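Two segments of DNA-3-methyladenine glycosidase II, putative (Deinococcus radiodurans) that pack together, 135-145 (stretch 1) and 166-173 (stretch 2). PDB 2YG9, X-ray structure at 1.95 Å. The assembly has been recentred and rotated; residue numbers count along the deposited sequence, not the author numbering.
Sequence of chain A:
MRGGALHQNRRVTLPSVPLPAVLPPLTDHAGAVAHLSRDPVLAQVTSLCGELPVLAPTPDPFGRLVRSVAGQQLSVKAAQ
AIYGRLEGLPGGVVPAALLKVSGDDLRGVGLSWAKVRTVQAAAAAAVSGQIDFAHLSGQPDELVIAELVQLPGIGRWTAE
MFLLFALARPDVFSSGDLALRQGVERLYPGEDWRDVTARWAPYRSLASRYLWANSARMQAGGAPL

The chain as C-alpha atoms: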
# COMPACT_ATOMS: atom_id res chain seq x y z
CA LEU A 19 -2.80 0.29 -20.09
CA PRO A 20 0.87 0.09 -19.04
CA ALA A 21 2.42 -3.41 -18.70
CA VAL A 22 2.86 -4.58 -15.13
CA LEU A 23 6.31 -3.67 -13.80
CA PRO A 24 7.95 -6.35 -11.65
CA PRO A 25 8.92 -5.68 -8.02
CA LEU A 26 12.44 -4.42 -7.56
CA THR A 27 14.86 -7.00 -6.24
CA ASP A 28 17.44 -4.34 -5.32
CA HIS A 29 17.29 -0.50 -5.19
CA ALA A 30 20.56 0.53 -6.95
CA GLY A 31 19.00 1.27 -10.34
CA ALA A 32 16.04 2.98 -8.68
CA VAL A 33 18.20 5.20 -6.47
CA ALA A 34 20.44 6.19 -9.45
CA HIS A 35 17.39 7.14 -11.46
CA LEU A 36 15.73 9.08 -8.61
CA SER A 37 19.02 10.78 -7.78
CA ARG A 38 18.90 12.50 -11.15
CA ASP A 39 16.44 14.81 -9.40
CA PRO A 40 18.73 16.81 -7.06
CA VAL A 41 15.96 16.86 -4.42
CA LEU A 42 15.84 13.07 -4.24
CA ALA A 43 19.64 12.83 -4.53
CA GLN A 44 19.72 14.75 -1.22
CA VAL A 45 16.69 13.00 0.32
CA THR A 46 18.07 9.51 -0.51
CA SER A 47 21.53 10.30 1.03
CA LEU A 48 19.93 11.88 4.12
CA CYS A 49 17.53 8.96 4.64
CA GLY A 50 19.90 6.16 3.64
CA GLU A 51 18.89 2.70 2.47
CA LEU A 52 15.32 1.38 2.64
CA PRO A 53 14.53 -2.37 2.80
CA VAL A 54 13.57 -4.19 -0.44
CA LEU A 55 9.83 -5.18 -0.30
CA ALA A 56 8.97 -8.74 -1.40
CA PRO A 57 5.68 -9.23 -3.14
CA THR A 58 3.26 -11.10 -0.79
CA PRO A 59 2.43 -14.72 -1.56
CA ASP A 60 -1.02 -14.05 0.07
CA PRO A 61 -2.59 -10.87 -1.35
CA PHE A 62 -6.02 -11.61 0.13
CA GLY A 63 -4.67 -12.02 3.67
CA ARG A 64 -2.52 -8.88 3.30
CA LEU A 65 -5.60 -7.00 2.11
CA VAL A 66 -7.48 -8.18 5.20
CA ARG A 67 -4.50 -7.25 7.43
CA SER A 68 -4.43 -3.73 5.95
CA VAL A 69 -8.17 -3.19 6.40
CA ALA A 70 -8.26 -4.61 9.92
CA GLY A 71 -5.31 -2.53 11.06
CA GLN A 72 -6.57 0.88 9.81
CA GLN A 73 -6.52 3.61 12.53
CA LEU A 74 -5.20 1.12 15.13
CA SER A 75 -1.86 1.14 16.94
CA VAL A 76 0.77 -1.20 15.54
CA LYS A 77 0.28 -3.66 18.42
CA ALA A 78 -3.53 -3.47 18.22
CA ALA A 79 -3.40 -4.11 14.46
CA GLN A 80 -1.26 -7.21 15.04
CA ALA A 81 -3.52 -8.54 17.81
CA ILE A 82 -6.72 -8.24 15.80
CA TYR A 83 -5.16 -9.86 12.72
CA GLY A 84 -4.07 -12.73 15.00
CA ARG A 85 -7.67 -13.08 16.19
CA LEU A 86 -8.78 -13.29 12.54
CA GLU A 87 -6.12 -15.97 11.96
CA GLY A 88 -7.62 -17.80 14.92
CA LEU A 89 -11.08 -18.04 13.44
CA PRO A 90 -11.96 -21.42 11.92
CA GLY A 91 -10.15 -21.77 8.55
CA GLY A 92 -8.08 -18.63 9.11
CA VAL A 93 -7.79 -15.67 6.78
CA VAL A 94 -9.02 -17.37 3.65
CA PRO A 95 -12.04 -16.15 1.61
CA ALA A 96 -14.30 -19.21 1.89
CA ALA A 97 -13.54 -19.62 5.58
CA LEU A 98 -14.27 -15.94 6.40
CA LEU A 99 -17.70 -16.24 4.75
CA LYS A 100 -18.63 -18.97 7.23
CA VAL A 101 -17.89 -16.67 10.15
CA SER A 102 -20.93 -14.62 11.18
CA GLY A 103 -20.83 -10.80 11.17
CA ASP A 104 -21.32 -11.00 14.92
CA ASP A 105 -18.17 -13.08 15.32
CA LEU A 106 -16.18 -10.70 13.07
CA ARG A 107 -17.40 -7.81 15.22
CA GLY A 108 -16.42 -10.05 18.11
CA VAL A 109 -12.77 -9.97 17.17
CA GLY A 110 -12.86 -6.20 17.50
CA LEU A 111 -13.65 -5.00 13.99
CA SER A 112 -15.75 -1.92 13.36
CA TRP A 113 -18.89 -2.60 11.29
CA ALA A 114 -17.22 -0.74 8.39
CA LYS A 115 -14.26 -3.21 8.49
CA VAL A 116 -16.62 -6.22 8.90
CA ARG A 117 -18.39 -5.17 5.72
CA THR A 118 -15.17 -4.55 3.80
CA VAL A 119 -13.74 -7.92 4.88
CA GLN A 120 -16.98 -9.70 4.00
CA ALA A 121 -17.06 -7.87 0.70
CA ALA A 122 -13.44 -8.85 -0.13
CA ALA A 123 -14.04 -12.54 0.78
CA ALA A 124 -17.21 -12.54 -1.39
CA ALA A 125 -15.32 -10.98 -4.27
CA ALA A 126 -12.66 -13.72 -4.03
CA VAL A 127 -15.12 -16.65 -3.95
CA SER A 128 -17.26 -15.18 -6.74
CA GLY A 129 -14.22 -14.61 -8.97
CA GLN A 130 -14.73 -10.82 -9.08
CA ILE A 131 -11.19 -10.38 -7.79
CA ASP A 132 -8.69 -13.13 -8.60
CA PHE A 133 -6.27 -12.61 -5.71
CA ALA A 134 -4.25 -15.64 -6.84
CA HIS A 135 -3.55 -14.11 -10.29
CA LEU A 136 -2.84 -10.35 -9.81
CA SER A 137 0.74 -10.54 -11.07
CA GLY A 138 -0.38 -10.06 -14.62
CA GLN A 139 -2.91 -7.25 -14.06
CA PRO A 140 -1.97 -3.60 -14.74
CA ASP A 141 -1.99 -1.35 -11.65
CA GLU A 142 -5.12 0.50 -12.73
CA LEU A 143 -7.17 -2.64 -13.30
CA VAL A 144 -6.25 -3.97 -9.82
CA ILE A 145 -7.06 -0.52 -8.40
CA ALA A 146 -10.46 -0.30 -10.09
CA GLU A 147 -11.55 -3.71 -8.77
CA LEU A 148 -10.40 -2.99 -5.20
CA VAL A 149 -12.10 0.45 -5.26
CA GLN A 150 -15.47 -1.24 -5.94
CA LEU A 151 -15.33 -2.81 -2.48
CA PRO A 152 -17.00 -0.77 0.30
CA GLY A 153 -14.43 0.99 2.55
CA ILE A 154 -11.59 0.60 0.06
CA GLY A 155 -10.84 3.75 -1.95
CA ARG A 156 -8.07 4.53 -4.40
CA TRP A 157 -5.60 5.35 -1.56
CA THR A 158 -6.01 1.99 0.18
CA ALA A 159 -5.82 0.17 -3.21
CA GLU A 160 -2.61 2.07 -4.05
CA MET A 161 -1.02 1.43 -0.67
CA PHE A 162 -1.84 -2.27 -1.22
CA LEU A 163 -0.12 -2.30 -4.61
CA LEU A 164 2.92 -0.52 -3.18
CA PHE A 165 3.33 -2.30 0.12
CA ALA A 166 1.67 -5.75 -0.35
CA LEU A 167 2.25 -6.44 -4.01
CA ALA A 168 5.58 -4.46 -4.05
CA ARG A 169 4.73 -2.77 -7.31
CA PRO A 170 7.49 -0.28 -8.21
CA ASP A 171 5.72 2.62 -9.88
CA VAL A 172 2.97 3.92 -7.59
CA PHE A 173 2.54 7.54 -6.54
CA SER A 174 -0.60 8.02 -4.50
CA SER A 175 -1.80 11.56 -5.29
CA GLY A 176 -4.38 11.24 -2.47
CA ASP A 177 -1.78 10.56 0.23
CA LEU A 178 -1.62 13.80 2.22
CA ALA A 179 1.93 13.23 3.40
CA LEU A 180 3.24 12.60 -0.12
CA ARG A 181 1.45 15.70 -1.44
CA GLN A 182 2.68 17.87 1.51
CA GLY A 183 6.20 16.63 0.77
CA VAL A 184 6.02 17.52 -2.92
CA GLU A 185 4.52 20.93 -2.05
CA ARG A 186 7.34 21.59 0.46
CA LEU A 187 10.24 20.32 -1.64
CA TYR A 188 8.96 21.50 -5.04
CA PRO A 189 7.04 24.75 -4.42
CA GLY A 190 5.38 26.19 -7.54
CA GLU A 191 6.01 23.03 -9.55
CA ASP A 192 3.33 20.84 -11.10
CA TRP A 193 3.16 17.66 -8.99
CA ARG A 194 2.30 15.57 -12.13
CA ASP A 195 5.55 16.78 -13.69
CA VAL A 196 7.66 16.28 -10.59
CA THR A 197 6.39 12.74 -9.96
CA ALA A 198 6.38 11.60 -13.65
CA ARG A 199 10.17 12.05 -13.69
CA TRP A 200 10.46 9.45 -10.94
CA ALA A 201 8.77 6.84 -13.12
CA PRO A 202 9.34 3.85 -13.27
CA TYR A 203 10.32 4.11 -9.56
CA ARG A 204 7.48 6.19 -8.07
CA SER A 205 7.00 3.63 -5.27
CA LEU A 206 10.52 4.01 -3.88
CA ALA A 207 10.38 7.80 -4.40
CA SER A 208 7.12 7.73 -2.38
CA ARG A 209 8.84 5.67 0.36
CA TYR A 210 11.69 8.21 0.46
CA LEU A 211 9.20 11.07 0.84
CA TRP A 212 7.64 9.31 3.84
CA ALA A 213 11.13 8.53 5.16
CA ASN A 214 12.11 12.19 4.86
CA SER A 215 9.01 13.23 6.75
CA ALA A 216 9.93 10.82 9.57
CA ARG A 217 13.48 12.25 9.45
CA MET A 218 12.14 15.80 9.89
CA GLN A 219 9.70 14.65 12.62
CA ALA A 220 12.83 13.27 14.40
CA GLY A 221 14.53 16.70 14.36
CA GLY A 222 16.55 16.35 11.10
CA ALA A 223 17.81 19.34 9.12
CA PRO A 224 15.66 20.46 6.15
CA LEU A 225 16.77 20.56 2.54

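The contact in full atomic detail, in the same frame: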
# COMPACT_ATOMS: atom_id res chain seq x y z
N HIS A 135 -4.12 -14.46 -8.98
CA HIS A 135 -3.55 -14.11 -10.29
C HIS A 135 -3.51 -12.60 -10.57
O HIS A 135 -3.95 -12.15 -11.63
CB HIS A 135 -4.30 -14.87 -11.39
CG HIS A 135 -4.28 -16.34 -11.19
ND1 HIS A 135 -5.19 -16.99 -10.37
CD2 HIS A 135 -3.39 -17.28 -11.59
CE1 HIS A 135 -4.88 -18.28 -10.32
NE2 HIS A 135 -3.80 -18.48 -11.06
N LEU A 136 -2.96 -11.82 -9.63
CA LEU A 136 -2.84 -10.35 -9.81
C LEU A 136 -1.60 -9.95 -10.58
O LEU A 136 -1.55 -8.87 -11.20
CB LEU A 136 -2.85 -9.62 -8.46
CG LEU A 136 -4.13 -9.77 -7.61
CD1 LEU A 136 -3.91 -9.29 -6.21
CD2 LEU A 136 -5.33 -9.06 -8.25
N SER A 137 -0.60 -10.83 -10.56
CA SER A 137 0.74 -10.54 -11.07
C SER A 137 0.72 -10.01 -12.46
O SER A 137 1.63 -9.30 -12.84
CB SER A 137 1.62 -11.81 -11.11
OG SER A 137 2.42 -11.84 -9.96
N GLY A 138 -0.27 -10.44 -13.23
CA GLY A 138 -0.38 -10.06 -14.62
C GLY A 138 -1.27 -8.87 -14.90
O GLY A 138 -1.32 -8.40 -16.02
N GLN A 139 -1.96 -8.37 -13.87
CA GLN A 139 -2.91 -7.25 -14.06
C GLN A 139 -2.23 -5.89 -13.94
O GLN A 139 -1.48 -5.66 -12.99
CB GLN A 139 -4.02 -7.34 -13.02
CG GLN A 139 -4.83 -8.63 -13.08
CD GLN A 139 -6.10 -8.46 -13.88
OE1 GLN A 139 -6.16 -8.79 -15.07
NE2 GLN A 139 -7.12 -7.88 -13.23
N PRO A 140 -2.46 -4.98 -14.90
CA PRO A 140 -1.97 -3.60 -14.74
C PRO A 140 -2.49 -2.95 -13.47
O PRO A 140 -3.63 -3.23 -13.07
CB PRO A 140 -2.57 -2.87 -15.95
CG PRO A 140 -2.80 -3.88 -16.94
CD PRO A 140 -3.17 -5.13 -16.18
N ASP A 141 -1.68 -2.08 -12.89
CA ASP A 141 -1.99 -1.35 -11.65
C ASP A 141 -3.44 -0.84 -11.64
O ASP A 141 -4.21 -1.07 -10.70
CB ASP A 141 -1.10 -0.11 -11.47
CG ASP A 141 0.33 -0.44 -11.17
OD1 ASP A 141 0.76 -1.59 -11.26
OD2 ASP A 141 1.07 0.52 -10.84
N GLU A 142 -3.80 -0.13 -12.69
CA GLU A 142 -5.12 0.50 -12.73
C GLU A 142 -6.31 -0.45 -12.71
O GLU A 142 -7.39 -0.13 -12.20
CB GLU A 142 -5.18 1.44 -13.94
CG GLU A 142 -4.36 2.73 -13.69
CD GLU A 142 -4.94 3.56 -12.56
OE1 GLU A 142 -6.15 3.84 -12.57
OE2 GLU A 142 -4.19 3.98 -11.67
N LEU A 143 -6.13 -1.62 -13.31
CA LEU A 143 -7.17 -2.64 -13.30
C LEU A 143 -7.32 -3.26 -11.91
O LEU A 143 -8.44 -3.51 -11.47
CB LEU A 143 -6.89 -3.75 -14.32
CG LEU A 143 -6.86 -3.44 -15.83
CD1 LEU A 143 -6.78 -4.76 -16.60
CD2 LEU A 143 -8.03 -2.60 -16.41
N VAL A 144 -6.20 -3.52 -11.22
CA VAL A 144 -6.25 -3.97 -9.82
C VAL A 144 -6.93 -2.89 -8.95
O VAL A 144 -7.83 -3.17 -8.14
CB VAL A 144 -4.85 -4.33 -9.29
CG1 VAL A 144 -4.89 -4.79 -7.77
CG2 VAL A 144 -4.19 -5.40 -10.21
N ILE A 145 -6.49 -1.66 -9.12
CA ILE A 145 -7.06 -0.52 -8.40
C ILE A 145 -8.57 -0.46 -8.58
O ILE A 145 -9.30 -0.41 -7.59
CB ILE A 145 -6.36 0.83 -8.75
CG1 ILE A 145 -4.92 0.79 -8.20
CG2 ILE A 145 -7.16 2.02 -8.13
CD1 ILE A 145 -3.93 1.82 -8.80
N ALA A 166 1.93 -4.28 -0.38
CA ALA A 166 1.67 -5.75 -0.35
C ALA A 166 2.21 -6.42 -1.60
O ALA A 166 2.96 -7.42 -1.53
CB ALA A 166 0.16 -6.06 -0.19
N LEU A 167 1.89 -5.85 -2.74
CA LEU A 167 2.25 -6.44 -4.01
C LEU A 167 3.65 -5.98 -4.44
O LEU A 167 4.18 -6.53 -5.40
CB LEU A 167 1.20 -6.10 -5.08
CG LEU A 167 -0.25 -6.47 -4.75
CD1 LEU A 167 -1.18 -6.33 -5.94
CD2 LEU A 167 -0.35 -7.86 -4.09
N ALA A 168 4.24 -5.03 -3.71
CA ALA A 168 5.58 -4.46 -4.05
C ALA A 168 5.72 -3.96 -5.49
O ALA A 168 6.79 -4.03 -6.13
CB ALA A 168 6.69 -5.47 -3.71
N ARG A 169 4.65 -3.39 -6.00
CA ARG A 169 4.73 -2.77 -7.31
C ARG A 169 5.59 -1.52 -7.25
O ARG A 169 5.50 -0.78 -6.28
CB ARG A 169 3.37 -2.47 -7.82
CG ARG A 169 2.54 -3.69 -7.88
CD ARG A 169 1.81 -3.75 -9.09
NE ARG A 169 1.10 -5.03 -9.27
CZ ARG A 169 0.17 -5.23 -10.21
NH1 ARG A 169 -0.19 -4.21 -10.99
NH2 ARG A 169 -0.42 -6.40 -10.33
N PRO A 170 6.47 -1.33 -8.26
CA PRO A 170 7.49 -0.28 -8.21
C PRO A 170 7.13 1.15 -8.65
O PRO A 170 7.94 2.07 -8.47
CB PRO A 170 8.53 -0.82 -9.17
CG PRO A 170 7.70 -1.43 -10.25
CD PRO A 170 6.59 -2.13 -9.50
N ASP A 171 5.95 1.38 -9.22
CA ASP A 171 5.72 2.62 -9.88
C ASP A 171 4.39 3.30 -9.47
O ASP A 171 3.59 3.72 -10.32
CB ASP A 171 5.81 2.44 -11.41
CG ASP A 171 5.95 3.76 -12.12
OD1 ASP A 171 6.48 4.72 -11.52
OD2 ASP A 171 5.50 3.86 -13.26
N VAL A 172 4.20 3.41 -8.16
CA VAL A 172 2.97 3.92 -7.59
C VAL A 172 3.20 5.22 -6.83
O VAL A 172 3.89 5.22 -5.82
CB VAL A 172 2.35 2.93 -6.59
CG1 VAL A 172 0.99 3.52 -6.04
CG2 VAL A 172 2.15 1.50 -7.22
N PHE A 173 2.63 6.32 -7.31
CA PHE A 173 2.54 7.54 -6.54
C PHE A 173 1.08 7.78 -6.26
O PHE A 173 0.32 8.03 -7.18
CB PHE A 173 3.13 8.74 -7.28
CG PHE A 173 3.08 10.02 -6.48
CD1 PHE A 173 4.03 10.30 -5.52
CD2 PHE A 173 2.04 10.91 -6.64
CE1 PHE A 173 3.95 11.45 -4.74
CE2 PHE A 173 1.98 12.07 -5.91
CZ PHE A 173 2.93 12.32 -4.94
O HOH W 1 3.93 -0.21 -10.34

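Stretch 1 approaches its partner through a turn that runs into the start of a helix. L136 to Q139 form a type I beta turn, closed by the backbone hydrogen bond from Q139 N to L136 O (2.7 Å); P140 then takes the N-cap position, and the helix begins at D141 and continues beyond the stretch. Its first turn is fixed by V144 N to P140 O (3.2 Å) and I145 N to D141 O (2.8 Å), with a weak bond from L143 N to P140 O (3.0 Å). Stretch 2 contains no regular helix or strand; A168, with positive phi, is the first residue to leave the helical conformation of the preceding helix, and R169 follows in an extended conformation. The backbones stay well apart, with CA atoms of S137 and L167 8.3 Å from each other and those of D141 and R169 8.1 Å, so side chains must bridge the gap.

R169 does most of this bridging. Its CA-to-CB bond points toward stretch 1, and its side chain carries the guanidinium to the turn and the helix start, where oxygens gather near the plane of the group, at its edge. R169 NH1 donates to D141 OD1 (2.8 Å), a hydrogen bond that is also a salt bridge, pairing the positive arginine with the negative carboxylate. Q139 O, a backbone carbonyl oxygen, accepts from both terminal nitrogens, at 2.8 Å from R169 NH1 and 3.0 Å from R169 NH2, so one backbone oxygen sits in the fork of the guanidinium. L136 O, already the acceptor that closes the turn, lies 2.9 Å from R169 NH2. The arginine thus meets backbone carbonyls from both ends of the turn as well as the first side chain of the helix.

The other carboxylate oxygen of D141 faces a different part of stretch 2. A water donates to D141 OD2 (3.0 Å) and accepts from D171 N (2.8 Å), linking the aspartate to the backbone beyond P170. D141 OD2 also lies 3.9 Å from V172 CG2, a plain van der Waals contact.

Beside this polar cluster is a small apolar patch. L136, V144 and L167 are buried, and their CA-to-CB bonds point toward the opposing stretch. L167 CD1 meets L136 CD1 at 4.0 Å and V144 CG1 at 4.4 Å. V144 also borders the arginine, its CG2 lying 3.9 Å from R169 NH2. In all, the contact buries 321 Å², summed over both sides.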